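Local coordinates for probable hydrolase (Pseudomonas aeruginosa, PDB 3OM8), which is probably a hydrolase of the alpha/beta-hydrolase fold, tentatively assigned a 3-oxoadipate enol-lactonase activity, at residues I36-T39 and L40-D44; E174-R177 and A178-M181. All coordinates share one frame; numbering follows the deposited sequence.

Interaction 1 of 2, residues I36-T39 and L40-D44. With EDO (1,2-ethanediol), chain F.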
loop_
_atom_site.group_PDB
_atom_site.type_symbol
_atom_site.label_atom_id
_atom_site.label_comp_id
_atom_site.label_asym_id
_atom_site.label_seq_id
_atom_site.Cartn_x
_atom_site.Cartn_y
_atom_site.Cartn_z
ATOM N N ILE B 36 -13.524 9.713 16.504
ATOM C CA ILE B 36 -14.388 10.770 17.026
ATOM C C ILE B 36 -15.824 10.364 16.703
ATOM O O ILE B 36 -16.075 9.719 15.682
ATOM C CB ILE B 36 -14.071 12.107 16.339
ATOM C CG1 ILE B 36 -14.729 13.274 17.047
ATOM C CG2 ILE B 36 -14.525 12.065 14.872
ATOM C CD1 ILE B 36 -14.548 14.564 16.288
ATOM N N GLY B 37 -16.767 10.716 17.567
ATOM C CA GLY B 37 -18.167 10.455 17.278
ATOM C C GLY B 37 -18.621 9.016 17.452
ATOM O O GLY B 37 -19.748 8.683 17.094
ATOM N N THR B 38 -17.762 8.153 17.993
ATOM C CA THR B 38 -18.163 6.767 18.195
ATOM C C THR B 38 -17.957 6.334 19.634
ATOM O O THR B 38 -17.471 7.107 20.460
ATOM C CB THR B 38 -17.395 5.767 17.271
ATOM O OG1 THR B 38 -16.027 5.677 17.689
ATOM C CG2 THR B 38 -17.478 6.184 15.800
ATOM N N THR B 39 -18.338 5.091 19.916
ATOM C CA THR B 39 -18.091 4.472 21.212
ATOM C C THR B 39 -17.264 3.195 21.043
ATOM O O THR B 39 -16.990 2.760 19.924
ATOM C CB THR B 39 -19.394 4.101 21.902
ATOM O OG1 THR B 39 -20.020 3.031 21.185
ATOM C CG2 THR B 39 -20.349 5.316 21.945
ATOM N N LEU B 40 -16.878 2.588 22.159
ATOM C CA LEU B 40 -16.071 1.374 22.125
ATOM C C LEU B 40 -16.803 0.223 21.430
ATOM O O LEU B 40 -16.203 -0.799 21.114
ATOM C CB LEU B 40 -15.633 0.975 23.537
ATOM C CG LEU B 40 -16.753 0.745 24.558
ATOM C CD1 LEU B 40 -17.383 -0.620 24.356
ATOM C CD2 LEU B 40 -16.255 0.893 25.988
ATOM N N HIS B 41 -18.099 0.379 21.185
ATOM C CA HIS B 41 -18.825 -0.680 20.495
ATOM C C HIS B 41 -18.549 -0.727 18.985
ATOM O O HIS B 41 -19.040 -1.612 18.280
ATOM C CB HIS B 41 -20.325 -0.597 20.777
ATOM C CG HIS B 41 -20.701 -1.064 22.147
ATOM N ND1 HIS B 41 -20.683 -2.392 22.508
ATOM C CD2 HIS B 41 -21.097 -0.380 23.246
ATOM C CE1 HIS B 41 -21.052 -2.509 23.770
ATOM N NE2 HIS B 41 -21.310 -1.303 24.242
HETATM N N MSE B 42 -17.769 0.219 18.479
HETATM C CA MSE B 42 -17.425 0.171 17.067
HETATM C C MSE B 42 -16.479 -1.000 16.797
HETATM O O MSE B 42 -16.284 -1.387 15.650
HETATM C CB MSE B 42 -16.822 1.490 16.574
HETATM C CG MSE B 42 -15.421 1.762 17.069
HETATM SE SE MSE B 42 -14.569 3.202 16.082
HETATM C CE MSE B 42 -12.740 2.993 16.650
ATOM N N TRP B 43 -15.905 -1.564 17.860
ATOM C CA TRP B 43 -14.989 -2.701 17.748
ATOM C C TRP B 43 -15.628 -4.050 18.088
ATOM O O TRP B 43 -14.926 -5.054 18.137
ATOM C CB TRP B 43 -13.776 -2.523 18.663
ATOM C CG TRP B 43 -13.002 -1.253 18.474
ATOM C CD1 TRP B 43 -12.989 -0.170 19.308
ATOM C CD2 TRP B 43 -12.092 -0.949 17.407
ATOM N NE1 TRP B 43 -12.143 0.794 18.816
ATOM C CE2 TRP B 43 -11.580 0.342 17.649
ATOM C CE3 TRP B 43 -11.671 -1.641 16.262
ATOM C CZ2 TRP B 43 -10.661 0.956 16.794
ATOM C CZ3 TRP B 43 -10.770 -1.026 15.407
ATOM C CH2 TRP B 43 -10.273 0.259 15.679
ATOM N N ASP B 44 -16.935 -4.083 18.338
ATOM C CA ASP B 44 -17.591 -5.325 18.760
ATOM C C ASP B 44 -17.266 -6.513 17.841
ATOM O O ASP B 44 -17.058 -7.630 18.315
ATOM C CB ASP B 44 -19.115 -5.158 18.859
ATOM C CG ASP B 44 -19.563 -4.376 20.117
ATOM O OD1 ASP B 44 -20.746 -3.958 20.162
ATOM O OD2 ASP B 44 -18.750 -4.189 21.052
HETATM C C1 EDO F . -10.171 12.843 13.372
HETATM O O1 EDO F . -10.529 13.332 12.067
HETATM C C2 EDO F . -11.418 12.347 14.111
HETATM O O2 EDO F . -11.549 10.910 14.203
#
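Thr39 precedes the short 3-10 turn 40-43 and grips it with two oxygens. Its carbonyl O accepts the N-H of Met42, 3.0 Å from N to O, the i to i+3 bond of a 3-10 turn. Its hydroxyl OG1 lies between the backbone N and the carbonyl carbon (chi1 69°), where it accepts the N-H of His41 at 3.3 Å from N, so both oxygens of Thr39 hold amides of the first turn. OG1 also sits by the edge of the His41 ring, 3.7 Å from His41 CB.

The extended end of Met42, a selenomethionine, runs obliquely across Thr38. With CG 3.4 Å from Thr39 O, SE comes within 3.3 Å of Thr38 OG1, a hydroxyl already bonded to Ser35 O. Farther along, His41 ND1 gives its hydrogen to Asp44 OD1 at 2.8 Å, while Leu40 CD1 covers one face of the imidazole; Asp44 also pairs with Arg58.

At the other end, Ile36 N donates a hydrogen bond to O2 of 1,2-ethanediol at 3.3 Å. The diol, probably from the crystallisation liquor, is also hydrogen-bonded to Ser101 OG and Leu102 N; the amides of Ile36 and Leu102 are consistent with an oxyanion hole beside the likely nucleophile. Residues 36-44 lie in the loop between strand 29-33 and helix 47-51, with helices 150-160, 171-181 and 185-196 packed against their side chains.

Interaction 2 of 2, residues E174-R177 and A178-M181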
loop_
_atom_site.group_PDB
_atom_site.type_symbol
_atom_site.label_atom_id
_atom_site.label_comp_id
_atom_site.label_asym_id
_atom_site.label_seq_id
_atom_site.Cartn_x
_atom_site.Cartn_y
_atom_site.Cartn_z
ATOM N N GLU B 174 -26.947 2.420 10.788
ATOM C CA GLU B 174 -27.852 2.920 11.801
ATOM C C GLU B 174 -27.265 2.832 13.202
ATOM O O GLU B 174 -27.559 3.676 14.047
ATOM C CB GLU B 174 -29.201 2.214 11.705
ATOM C CG GLU B 174 -29.960 2.659 10.476
ATOM C CD GLU B 174 -29.975 4.176 10.353
ATOM O OE1 GLU B 174 -30.392 4.842 11.326
ATOM O OE2 GLU B 174 -29.562 4.701 9.294
ATOM N N ARG B 175 -26.416 1.837 13.441
ATOM C CA ARG B 175 -25.740 1.746 14.727
ATOM C C ARG B 175 -24.753 2.881 14.900
ATOM O O ARG B 175 -24.631 3.427 15.996
ATOM C CB ARG B 175 -25.047 0.402 14.921
ATOM C CG ARG B 175 -25.851 -0.591 15.753
ATOM C CD ARG B 175 -25.779 -2.002 15.171
ATOM N NE ARG B 175 -24.400 -2.443 14.980
ATOM C CZ ARG B 175 -24.024 -3.365 14.094
ATOM N NH1 ARG B 175 -24.927 -3.943 13.306
ATOM N NH2 ARG B 175 -22.742 -3.703 13.990
ATOM N N PHE B 176 -24.050 3.238 13.828
ATOM C CA PHE B 176 -23.174 4.409 13.870
ATOM C C PHE B 176 -23.970 5.725 13.894
ATOM O O PHE B 176 -23.548 6.700 14.503
ATOM C CB PHE B 176 -22.149 4.394 12.732
ATOM C CG PHE B 176 -20.993 3.455 12.982
ATOM C CD1 PHE B 176 -19.813 3.917 13.547
ATOM C CD2 PHE B 176 -21.104 2.110 12.691
ATOM C CE1 PHE B 176 -18.764 3.056 13.796
ATOM C CE2 PHE B 176 -20.056 1.243 12.947
ATOM C CZ PHE B 176 -18.885 1.717 13.492
ATOM N N ARG B 177 -25.118 5.758 13.235
ATOM C CA ARG B 177 -25.960 6.939 13.327
ATOM C C ARG B 177 -26.338 7.168 14.793
ATOM O O ARG B 177 -26.249 8.288 15.296
ATOM C CB ARG B 177 -27.213 6.806 12.464
ATOM C CG ARG B 177 -28.056 8.074 12.452
ATOM C CD ARG B 177 -29.348 7.891 11.687
ATOM N NE ARG B 177 -29.089 7.400 10.341
ATOM C CZ ARG B 177 -28.786 8.181 9.310
ATOM N NH1 ARG B 177 -28.706 9.501 9.477
ATOM N NH2 ARG B 177 -28.561 7.636 8.114
ATOM N N ALA B 178 -26.726 6.103 15.487
ATOM C CA ALA B 178 -27.124 6.239 16.883
ATOM C C ALA B 178 -25.977 6.709 17.766
ATOM O O ALA B 178 -26.194 7.482 18.685
ATOM C CB ALA B 178 -27.726 4.958 17.413
HETATM N N MSE B 179 -24.755 6.269 17.483
HETATM C CA MSE B 179 -23.609 6.697 18.284
HETATM C C MSE B 179 -23.408 8.193 18.159
HETATM O O MSE B 179 -23.116 8.879 19.140
HETATM C CB MSE B 179 -22.327 6.000 17.831
HETATM C CG MSE B 179 -22.294 4.502 18.071
HETATM SE SE MSE B 179 -20.640 3.679 17.380
HETATM C CE MSE B 179 -21.002 1.861 17.974
ATOM N N LEU B 180 -23.536 8.683 16.933
ATOM C CA LEU B 180 -23.388 10.096 16.649
ATOM C C LEU B 180 -24.489 10.899 17.339
ATOM O O LEU B 180 -24.201 11.861 18.050
ATOM C CB LEU B 180 -23.400 10.326 15.136
ATOM C CG LEU B 180 -22.081 9.904 14.475
ATOM C CD1 LEU B 180 -22.228 9.621 12.974
ATOM C CD2 LEU B 180 -21.003 10.956 14.747
HETATM N N MSE B 181 -25.737 10.479 17.140
HETATM C CA MSE B 181 -26.903 11.135 17.722
HETATM C C MSE B 181 -26.855 11.219 19.254
HETATM O O MSE B 181 -27.532 12.045 19.855
HETATM C CB MSE B 181 -28.194 10.426 17.291
HETATM C CG MSE B 181 -28.570 10.568 15.815
HETATM SE SE MSE B 181 -28.882 12.404 15.226
HETATM C CE MSE B 181 -30.356 12.871 16.412
#
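Four successive i to i+4 backbone bonds join 174-177 to 178-181. The one from Met181 N to Arg177 O is 2.9 Å long, and Ala178 N reaches Glu174 O at the same 2.9 Å; Met179 N to Arg175 O and Leu180 N to Phe176 O complete the set. Three residues apart, Glu174 and Arg177 form a salt bridge: Arg177 NE points at Glu174 OE2 over 2.9 Å, on the syn side of the carboxylate and within the guanidinium plane. The arginine leaves the helix with CG anti to its backbone N (chi1 -175°), and a bend at chi3 brings NE round to the acid.

Away from the charges, the Phe176 and Met179 side chains run alongside each other in the same direction. The selenium of Met179 sits over a ring face of Phe176, 4.3 Å from the centroid, a Met-aromatic contact whose shortest approach is SE to CD1 at 3.9 Å.

These residues form the last two turns of helix 171-181. Phe176 and Met179 face the loop that follows strand 29-33, with Phe176 also touching Leu247, whereas Arg177, Leu180 and Met181 lean on helix 150-160.

How the interactions relate
Interaction 1 comes first along the chain, in the loop leaving strand 29-33 of the central sheet; interaction 2 follows much later, on helix 171-181, one of the helices between strands 118-124 and 211-216. Their centres lie about 10 Å apart and they touch directly. The methyl CE of Met179 fits against the 3-10 turn, 3.6 Å from Thr39 OG1, and Leu180 CD2 comes to 3.5 Å from Gly37 O. Helix 171-181 therefore packs on the loop of interaction 1, whose other end meets the diol bound by Ser101. That serine probably belongs to a Ser-His-Asp triad, so interaction 1 borders the likely active site, while interaction 2 backs that loop from the helical region.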